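Local coordinates for protein nicotinate phosphoribosyltransferase (Porphyromonas gingivalis, PDB 2IM5) that probably catalyses the ATP-assisted transfer of the phosphoribosyl group of phosphoribosyl diphosphate to nicotinate, giving nicotinate ribonucleotide on the route to NAD(+), at residues 169-174 against 336-341; 122-127 against 345-350; 300-305 against 322-327. All coordinates share one frame; numbering follows the deposited sequence.

Contact 1: 169-174 against 336-341; sequences RRFSLE and NDVGGG
The ring of Phe171 and the carboxamide of Asn336 stand almost perpendicular, their planes 89° apart, and the amide oxygen OD1 lies at the ring's edge, near its plane, 4.0 Å from Phe171 CD1. Val338 meets the same ring obliquely: its CG2 is 3.7 Å from Phe171 CD1, while CG1 rests against CB and CG. Tyr132 of helix 120-134 stacks on this ring. With CG anti to the backbone N (chi1 -177°), Phe171 leans over the loop that leaves helix 332-335, and Pro139 and Val342 also touch it. Helix 332-335 follows strand 325-330, an inner strand of the parallel sheet, and the loop after it packs here against the residues that lead into helix 173-186, whose N-cap is Ser172. The polar link between the segments comes from the other side of the carboxamide. Asn336 ND2 donates to Arg169 O at 2.9 Å, a fairly straight bond (164° at the hydrogen) that lies in the amide plane and runs nearly along the C=O axis. ND2 also bonds to Tyr132 OH, so the amide nitrogen has two partners, whereas the buried OD1 has none in the model. The side chain of Arg170 turns away from the loop to salt bridges with Glu176 and Asp9.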
loop_
_atom_site.group_PDB
_atom_site.type_symbol
_atom_site.label_atom_id
_atom_site.label_comp_id
_atom_site.label_asym_id
_atom_site.label_seq_id
_atom_site.Cartn_x
_atom_site.Cartn_y
_atom_site.Cartn_z
ATOM N N ARG A 169 -6.865 6.258 -3.370
ATOM C CA ARG A 169 -8.250 6.723 -3.348
ATOM C C ARG A 169 -8.411 8.235 -3.266
ATOM O O ARG A 169 -9.475 8.727 -2.896
ATOM C CB ARG A 169 -9.000 6.068 -2.191
ATOM C CG ARG A 169 -9.200 4.586 -2.409
ATOM C CD ARG A 169 -9.967 3.942 -1.283
ATOM N NE ARG A 169 -10.078 2.509 -1.511
ATOM C CZ ARG A 169 -10.730 1.679 -0.706
ATOM N NH1 ARG A 169 -11.330 2.148 0.382
ATOM N NH2 ARG A 169 -10.778 0.383 -0.988
ATOM N N ARG A 170 -7.357 8.967 -3.613
ATOM C CA ARG A 170 -7.406 10.422 -3.578
ATOM C C ARG A 170 -8.504 10.938 -4.518
ATOM O O ARG A 170 -8.857 10.269 -5.493
ATOM C CB ARG A 170 -6.058 10.994 -4.008
ATOM C CG ARG A 170 -5.701 10.729 -5.467
ATOM C CD ARG A 170 -4.264 11.142 -5.766
ATOM N NE ARG A 170 -3.899 10.941 -7.167
ATOM C CZ ARG A 170 -2.650 10.986 -7.620
ATOM N NH1 ARG A 170 -1.647 11.226 -6.780
ATOM N NH2 ARG A 170 -2.400 10.780 -8.906
ATOM N N PHE A 171 -9.043 12.119 -4.222
ATOM C CA PHE A 171 -10.071 12.710 -5.070
ATOM C C PHE A 171 -9.415 13.033 -6.410
ATOM O O PHE A 171 -9.993 12.813 -7.470
ATOM C CB PHE A 171 -10.621 13.996 -4.441
ATOM C CG PHE A 171 -11.745 14.625 -5.229
ATOM C CD1 PHE A 171 -13.064 14.215 -5.042
ATOM C CD2 PHE A 171 -11.480 15.613 -6.169
ATOM C CE1 PHE A 171 -14.102 14.788 -5.783
ATOM C CE2 PHE A 171 -12.509 16.190 -6.916
ATOM C CZ PHE A 171 -13.820 15.776 -6.720
ATOM N N SER A 172 -8.197 13.558 -6.346
ATOM C CA SER A 172 -7.426 13.909 -7.535
ATOM C C SER A 172 -5.983 14.192 -7.123
ATOM O O SER A 172 -5.690 14.365 -5.937
ATOM C CB SER A 172 -7.995 15.164 -8.200
ATOM O OG SER A 172 -7.894 16.278 -7.331
ATOM N N LEU A 173 -5.093 14.254 -8.110
ATOM C CA LEU A 173 -3.683 14.540 -7.856
ATOM C C LEU A 173 -3.608 15.933 -7.230
ATOM O O LEU A 173 -2.868 16.175 -6.270
ATOM C CB LEU A 173 -2.901 14.546 -9.177
ATOM C CG LEU A 173 -1.375 14.337 -9.205
ATOM C CD1 LEU A 173 -0.795 15.162 -10.351
ATOM C CD2 LEU A 173 -0.720 14.741 -7.901
ATOM N N GLU A 174 -4.388 16.845 -7.791
ATOM C CA GLU A 174 -4.435 18.227 -7.336
ATOM C C GLU A 174 -4.817 18.318 -5.863
ATOM O O GLU A 174 -4.220 19.078 -5.108
ATOM C CB GLU A 174 -5.421 19.009 -8.200
ATOM C CG GLU A 174 -5.563 20.466 -7.836
ATOM C CD GLU A 174 -6.376 21.217 -8.863
ATOM O OE1 GLU A 174 -7.483 20.744 -9.212
ATOM O OE2 GLU A 174 -5.906 22.276 -9.324
ATOM N N ASN A 336 -9.181 12.448 0.375
ATOM C CA ASN A 336 -10.509 12.454 -0.210
ATOM C C ASN A 336 -11.535 12.845 0.845
ATOM O O ASN A 336 -12.297 12.009 1.328
ATOM C CB ASN A 336 -10.856 11.087 -0.799
ATOM C CG ASN A 336 -11.962 11.171 -1.831
ATOM O OD1 ASN A 336 -12.847 12.032 -1.735
ATOM N ND2 ASN A 336 -11.930 10.277 -2.817
ATOM N N ASP A 337 -11.526 14.125 1.197
ATOM C CA ASP A 337 -12.437 14.692 2.191
ATOM C C ASP A 337 -12.706 16.112 1.681
ATOM O O ASP A 337 -12.432 17.109 2.355
ATOM C CB ASP A 337 -11.745 14.708 3.559
ATOM C CG ASP A 337 -12.615 15.291 4.654
ATOM O OD1 ASP A 337 -13.862 15.263 4.513
ATOM O OD2 ASP A 337 -12.049 15.762 5.669
ATOM N N VAL A 338 -13.244 16.179 0.469
ATOM C CA VAL A 338 -13.501 17.443 -0.202
ATOM C C VAL A 338 -14.870 18.081 0.005
ATOM O O VAL A 338 -15.202 19.066 -0.665
ATOM C CB VAL A 338 -13.259 17.284 -1.715
ATOM C CG1 VAL A 338 -11.850 16.754 -1.958
ATOM C CG2 VAL A 338 -14.292 16.339 -2.311
ATOM N N GLY A 339 -15.656 17.531 0.925
ATOM C CA GLY A 339 -16.973 18.074 1.193
ATOM C C GLY A 339 -17.969 17.858 0.065
ATOM O O GLY A 339 -17.640 17.291 -0.984
ATOM N N GLY A 340 -19.201 18.313 0.284
ATOM C CA GLY A 340 -20.236 18.172 -0.729
ATOM C C GLY A 340 -20.807 16.770 -0.823
ATOM O O GLY A 340 -21.296 16.364 -1.876
ATOM N N GLY A 341 -20.747 16.032 0.278
ATOM C CA GLY A 341 -21.271 14.678 0.276
ATOM C C GLY A 341 -20.448 13.714 -0.563
ATOM O O GLY A 341 -20.798 12.540 -0.682
#

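Contact 2: 122-127 against 345-350; sequences PILAVI and LNIVMK
Helix segment 122-127 runs alongside strand segment 347-350, nearly antiparallel to it, with 158° between their directions and 8.8 Å between their axes; the closest CA atoms are those of Leu124 and Val348. Leu124 is the central side chain, and its two methyl groups part over the strand. CD2 goes to the Ile347 side, 3.9 Å from Ile347 CD1 and equally close to the carbonyl carbon of Val348, while CD1 settles over the backbone N and the CB of Met349, at 4.0 Å and 4.1 Å. Leu124 and Ile347 pass flank to flank, their side chains pointing opposite ways. In Ile347, CG1 sits between the backbone N and the carbonyl carbon (chi1 54°), and its CD1 reaches both Leu124 CD2 and, at 4.1 Å, Ile127 CG2. The helix covers one face of the antiparallel sheet in which strand 347-355 pairs with strand 29-36. Phe34 from that neighbouring strand touches Leu124, Ile127 and Ile347, and Ile107 of strand 105-110 reaches Ile127 and Met349, which carries the same apolar layer over three strands. One turn before Ile127, Ile123 meets the thioether of Met349: CG2 lies 3.9 Å from SD, and Ile123 CD1 is 4.0 Å from the terminal methyl CE. Met349 gets there with CG anti to its backbone N (chi1 -162°) and an extended chain beyond. At the other end Leu345, ahead of the strand, brings CD1 to a looser 4.4 Å from Ile127 CG2, and also touches Tyr131 and Tyr132 of the same helix.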
loop_
_atom_site.group_PDB
_atom_site.type_symbol
_atom_site.label_atom_id
_atom_site.label_comp_id
_atom_site.label_asym_id
_atom_site.label_seq_id
_atom_site.Cartn_x
_atom_site.Cartn_y
_atom_site.Cartn_z
ATOM N N PRO A 122 -1.184 3.607 -9.757
ATOM C CA PRO A 122 -1.553 4.565 -10.804
ATOM C C PRO A 122 -2.960 4.304 -11.355
ATOM O O PRO A 122 -3.756 5.232 -11.516
ATOM C CB PRO A 122 -0.473 4.349 -11.861
ATOM C CG PRO A 122 0.708 3.904 -11.053
ATOM C CD PRO A 122 0.095 2.948 -10.076
ATOM N N ILE A 123 -3.268 3.041 -11.641
ATOM C CA ILE A 123 -4.585 2.695 -12.168
ATOM C C ILE A 123 -5.715 3.054 -11.206
ATOM O O ILE A 123 -6.736 3.594 -11.624
ATOM C CB ILE A 123 -4.672 1.191 -12.539
ATOM C CG1 ILE A 123 -3.816 0.928 -13.785
ATOM C CG2 ILE A 123 -6.130 0.786 -12.792
ATOM C CD1 ILE A 123 -3.878 -0.506 -14.304
ATOM N N LEU A 124 -5.538 2.767 -9.921
ATOM C CA LEU A 124 -6.570 3.097 -8.949
ATOM C C LEU A 124 -6.736 4.616 -8.835
ATOM O O LEU A 124 -7.858 5.122 -8.759
ATOM C CB LEU A 124 -6.235 2.490 -7.580
ATOM C CG LEU A 124 -6.383 0.964 -7.481
ATOM C CD1 LEU A 124 -5.796 0.479 -6.169
ATOM C CD2 LEU A 124 -7.848 0.566 -7.602
ATOM N N ALA A 125 -5.618 5.340 -8.833
ATOM C CA ALA A 125 -5.664 6.798 -8.733
ATOM C C ALA A 125 -6.342 7.376 -9.971
ATOM O O ALA A 125 -7.070 8.358 -9.882
ATOM C CB ALA A 125 -4.259 7.366 -8.602
ATOM N N VAL A 126 -6.086 6.764 -11.124
ATOM C CA VAL A 126 -6.682 7.217 -12.374
ATOM C C VAL A 126 -8.188 6.985 -12.364
ATOM O O VAL A 126 -8.959 7.872 -12.731
ATOM C CB VAL A 126 -6.070 6.484 -13.580
ATOM C CG1 VAL A 126 -6.963 6.646 -14.816
ATOM C CG2 VAL A 126 -4.692 7.046 -13.867
ATOM N N ILE A 127 -8.604 5.795 -11.946
ATOM C CA ILE A 127 -10.027 5.475 -11.892
ATOM C C ILE A 127 -10.742 6.426 -10.943
ATOM O O ILE A 127 -11.820 6.935 -11.254
ATOM C CB ILE A 127 -10.251 4.019 -11.432
ATOM C CG1 ILE A 127 -9.821 3.068 -12.551
ATOM C CG2 ILE A 127 -11.703 3.796 -11.041
ATOM C CD1 ILE A 127 -9.917 1.616 -12.176
ATOM N N LEU A 345 -14.249 6.141 -3.260
ATOM C CA LEU A 345 -14.646 4.909 -3.930
ATOM C C LEU A 345 -14.087 3.759 -3.115
ATOM O O LEU A 345 -13.028 3.887 -2.490
ATOM C CB LEU A 345 -14.067 4.844 -5.344
ATOM C CG LEU A 345 -14.653 5.781 -6.399
ATOM C CD1 LEU A 345 -13.963 5.534 -7.732
ATOM C CD2 LEU A 345 -16.145 5.530 -6.523
ATOM N N ASN A 346 -14.791 2.636 -3.110
ATOM C CA ASN A 346 -14.325 1.478 -2.365
ATOM C C ASN A 346 -13.718 0.497 -3.359
ATOM O O ASN A 346 -14.289 -0.560 -3.639
ATOM C CB ASN A 346 -15.489 0.838 -1.612
ATOM C CG ASN A 346 -15.045 -0.303 -0.725
ATOM O OD1 ASN A 346 -13.882 -0.374 -0.316
ATOM N ND2 ASN A 346 -15.970 -1.199 -0.409
ATOM N N ILE A 347 -12.551 0.863 -3.883
ATOM C CA ILE A 347 -11.857 0.054 -4.877
ATOM C C ILE A 347 -10.468 -0.443 -4.483
ATOM O O ILE A 347 -9.747 0.204 -3.722
ATOM C CB ILE A 347 -11.709 0.847 -6.190
ATOM C CG1 ILE A 347 -11.045 2.199 -5.904
ATOM C CG2 ILE A 347 -13.072 1.045 -6.837
ATOM C CD1 ILE A 347 -10.790 3.029 -7.146
ATOM N N VAL A 348 -10.101 -1.597 -5.028
ATOM C CA VAL A 348 -8.792 -2.192 -4.792
ATOM C C VAL A 348 -8.365 -2.924 -6.056
ATOM O O VAL A 348 -9.174 -3.153 -6.957
ATOM C CB VAL A 348 -8.804 -3.214 -3.615
ATOM C CG1 VAL A 348 -9.122 -2.511 -2.314
ATOM C CG2 VAL A 348 -9.823 -4.328 -3.877
ATOM N N MET A 349 -7.083 -3.260 -6.132
ATOM C CA MET A 349 -6.548 -4.009 -7.265
ATOM C C MET A 349 -5.512 -4.920 -6.623
ATOM O O MET A 349 -4.410 -4.479 -6.281
ATOM C CB MET A 349 -5.909 -3.072 -8.301
ATOM C CG MET A 349 -5.737 -3.731 -9.665
ATOM S SD MET A 349 -5.337 -2.611 -11.009
ATOM C CE MET A 349 -5.230 -3.788 -12.364
ATOM N N LYS A 350 -5.882 -6.185 -6.440
ATOM C CA LYS A 350 -5.010 -7.142 -5.779
ATOM C C LYS A 350 -4.389 -8.231 -6.636
ATOM O O LYS A 350 -4.923 -8.600 -7.686
ATOM C CB LYS A 350 -5.775 -7.811 -4.636
ATOM C CG LYS A 350 -6.394 -6.841 -3.643
ATOM C CD LYS A 350 -5.344 -5.913 -3.051
ATOM C CE LYS A 350 -5.950 -4.968 -2.021
ATOM N NZ LYS A 350 -4.974 -3.939 -1.568
#

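Contact 3: 300-305 against 322-327; sequences KYIIFS and GRIKAS
Four backbone hydrogen bonds link Lys300, Ile302 and Phe304 to Lys325 and Ser327. Lys325 N donates to Lys300 O at 3.1 Å, and Lys325 O in turn accepts from Ile302 N, which stands above the carbonyl plane. Ser327 repeats the pattern: its N donates to Ile302 O at 3.0 Å, and its O takes Phe304 N in a bond of 169° at the hydrogen. Ile302 therefore has both its N and its O bonded to this neighbour. The alternate residues Tyr301 and Ile303 direct their backbone bonds to strand 271-274 and Thr270 just before it. The Lys300 ammonium bonds to the backbone oxygens of Phe269 and Ala266.

On the face bearing Tyr301 and Lys325, Lys325 CD makes a CH-pi contact over the tyrosine ring, 3.8 Å from its centroid and displaced toward the rim. Farther along, Ile303 CD1 packs against Ser327 OG. On the face bearing Ile302 and Ala326, Ala326 CB lies in plane at the Phe304 ring edge, 3.7 Å from CE2, and the Ile302 CG2 methyl lies over one face of that ring, toward its rim; Ile324, just ahead of the strand, brings CD1 3.6 Å from Ile302 CG1.

These adjacent parallel strands are joined through helix 310-320 in a beta-alpha-beta crossover, the repeating unit of the alpha/beta-barrel domain in the NAPRTase family.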
loop_
_atom_site.group_PDB
_atom_site.type_symbol
_atom_site.label_atom_id
_atom_site.label_comp_id
_atom_site.label_asym_id
_atom_site.label_seq_id
_atom_site.Cartn_x
_atom_site.Cartn_y
_atom_site.Cartn_z
ATOM N N LYS A 300 10.235 -1.091 20.369
ATOM C CA LYS A 300 9.640 -1.372 19.067
ATOM C C LYS A 300 8.535 -0.367 18.751
ATOM O O LYS A 300 8.055 0.349 19.637
ATOM C CB LYS A 300 9.065 -2.793 19.042
ATOM C CG LYS A 300 10.084 -3.886 19.338
ATOM C CD LYS A 300 11.204 -3.912 18.295
ATOM C CE LYS A 300 12.186 -5.049 18.587
ATOM N NZ LYS A 300 13.266 -5.130 17.560
ATOM N N TYR A 301 8.133 -0.325 17.484
ATOM C CA TYR A 301 7.083 0.586 17.026
ATOM C C TYR A 301 5.978 -0.178 16.312
ATOM O O TYR A 301 6.202 -1.254 15.765
ATOM C CB TYR A 301 7.629 1.595 16.001
ATOM C CG TYR A 301 8.849 2.377 16.424
ATOM C CD1 TYR A 301 8.761 3.745 16.703
ATOM C CD2 TYR A 301 10.096 1.759 16.533
ATOM C CE1 TYR A 301 9.888 4.481 17.076
ATOM C CE2 TYR A 301 11.233 2.483 16.910
ATOM C CZ TYR A 301 11.121 3.841 17.178
ATOM O OH TYR A 301 12.240 4.558 17.541
ATOM N N ILE A 302 4.782 0.396 16.316
ATOM C CA ILE A 302 3.668 -0.179 15.589
ATOM C C ILE A 302 3.135 0.950 14.726
ATOM O O ILE A 302 2.858 2.044 15.226
ATOM C CB ILE A 302 2.515 -0.651 16.481
ATOM C CG1 ILE A 302 2.928 -1.875 17.288
ATOM C CG2 ILE A 302 1.305 -0.995 15.598
ATOM C CD1 ILE A 302 1.840 -2.367 18.230
ATOM N N ILE A 303 3.032 0.693 13.427
ATOM C CA ILE A 303 2.498 1.675 12.514
ATOM C C ILE A 303 1.058 1.232 12.255
ATOM O O ILE A 303 0.820 0.149 11.721
ATOM C CB ILE A 303 3.327 1.732 11.185
ATOM C CG1 ILE A 303 2.570 2.523 10.123
ATOM C CG2 ILE A 303 3.644 0.345 10.693
ATOM C CD1 ILE A 303 2.539 3.997 10.375
ATOM N N PHE A 304 0.110 2.066 12.675
ATOM C CA PHE A 304 -1.315 1.786 12.514
ATOM C C PHE A 304 -1.792 2.468 11.238
ATOM O O PHE A 304 -1.534 3.653 11.030
ATOM C CB PHE A 304 -2.086 2.335 13.719
ATOM C CG PHE A 304 -1.672 1.725 15.037
ATOM C CD1 PHE A 304 -2.317 0.597 15.529
ATOM C CD2 PHE A 304 -0.640 2.293 15.791
ATOM C CE1 PHE A 304 -1.948 0.042 16.747
ATOM C CE2 PHE A 304 -0.264 1.744 17.013
ATOM C CZ PHE A 304 -0.918 0.619 17.494
ATOM N N SER A 305 -2.499 1.736 10.388
ATOM C CA SER A 305 -2.953 2.314 9.126
ATOM C C SER A 305 -4.337 1.857 8.674
ATOM O O SER A 305 -4.675 1.974 7.493
ATOM C CB SER A 305 -1.950 1.974 8.027
ATOM O OG SER A 305 -1.861 0.566 7.870
ATOM N N GLY A 322 3.346 4.133 27.211
ATOM C CA GLY A 322 4.041 3.310 28.183
ATOM C C GLY A 322 4.183 1.832 27.863
ATOM O O GLY A 322 4.677 1.076 28.694
ATOM N N ARG A 323 3.774 1.405 26.670
ATOM C CA ARG A 323 3.876 -0.009 26.326
ATOM C C ARG A 323 4.702 -0.274 25.068
ATOM O O ARG A 323 5.543 -1.173 25.033
ATOM C CB ARG A 323 2.482 -0.593 26.133
ATOM C CG ARG A 323 1.482 -0.151 27.179
ATOM C CD ARG A 323 0.178 -0.888 26.995
ATOM N NE ARG A 323 0.345 -2.307 27.281
ATOM C CZ ARG A 323 -0.511 -3.248 26.904
ATOM N NH1 ARG A 323 -1.597 -2.908 26.218
ATOM N NH2 ARG A 323 -0.282 -4.522 27.218
ATOM N N ILE A 324 4.461 0.520 24.034
ATOM C CA ILE A 324 5.162 0.348 22.772
ATOM C C ILE A 324 4.995 1.649 21.999
ATOM O O ILE A 324 4.008 2.355 22.189
ATOM C CB ILE A 324 4.542 -0.849 21.996
ATOM C CG1 ILE A 324 5.356 -1.168 20.736
ATOM C CG2 ILE A 324 3.091 -0.536 21.643
ATOM C CD1 ILE A 324 4.996 -2.514 20.131
ATOM N N LYS A 325 5.956 1.976 21.144
ATOM C CA LYS A 325 5.881 3.213 20.374
ATOM C C LYS A 325 4.859 3.120 19.242
ATOM O O LYS A 325 4.517 2.029 18.781
ATOM C CB LYS A 325 7.268 3.574 19.838
ATOM C CG LYS A 325 8.265 3.873 20.951
ATOM C CD LYS A 325 9.680 4.042 20.440
ATOM C CE LYS A 325 10.639 4.261 21.597
ATOM N NZ LYS A 325 12.064 4.260 21.158
ATOM N N ALA A 326 4.359 4.270 18.801
ATOM C CA ALA A 326 3.357 4.276 17.743
ATOM C C ALA A 326 3.522 5.372 16.698
ATOM O O ALA A 326 3.979 6.470 16.993
ATOM C CB ALA A 326 1.969 4.368 18.359
ATOM N N SER A 327 3.164 5.040 15.464
ATOM C CA SER A 327 3.204 5.982 14.352
ATOM C C SER A 327 1.948 5.653 13.564
ATOM O O SER A 327 1.294 4.643 13.828
ATOM C CB SER A 327 4.459 5.793 13.491
ATOM O OG SER A 327 4.438 4.545 12.832
#

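Overall arrangement
Contacts 1 and 2 adjoin, their centres 14 Å apart, and Arg169 joins them: its NH2 probably donates a hydrogen bond to Ile347 O (2.9 Å), so the residues before helix 173-186 also hold the start of strand 347-355. Contact 3 lies about 28 Å from either, centre to centre, in the parallel sheet and without touching them. Along the chain the closures are concentric: 122-127 with 345-350 is outermost, 169-174 with 336-341 comes next, and 300-305 with 322-327 is innermost. The chain therefore passes from the antiparallel sheet region into the parallel alpha/beta domain and back, contact 2 uniting segments from the two sequence families.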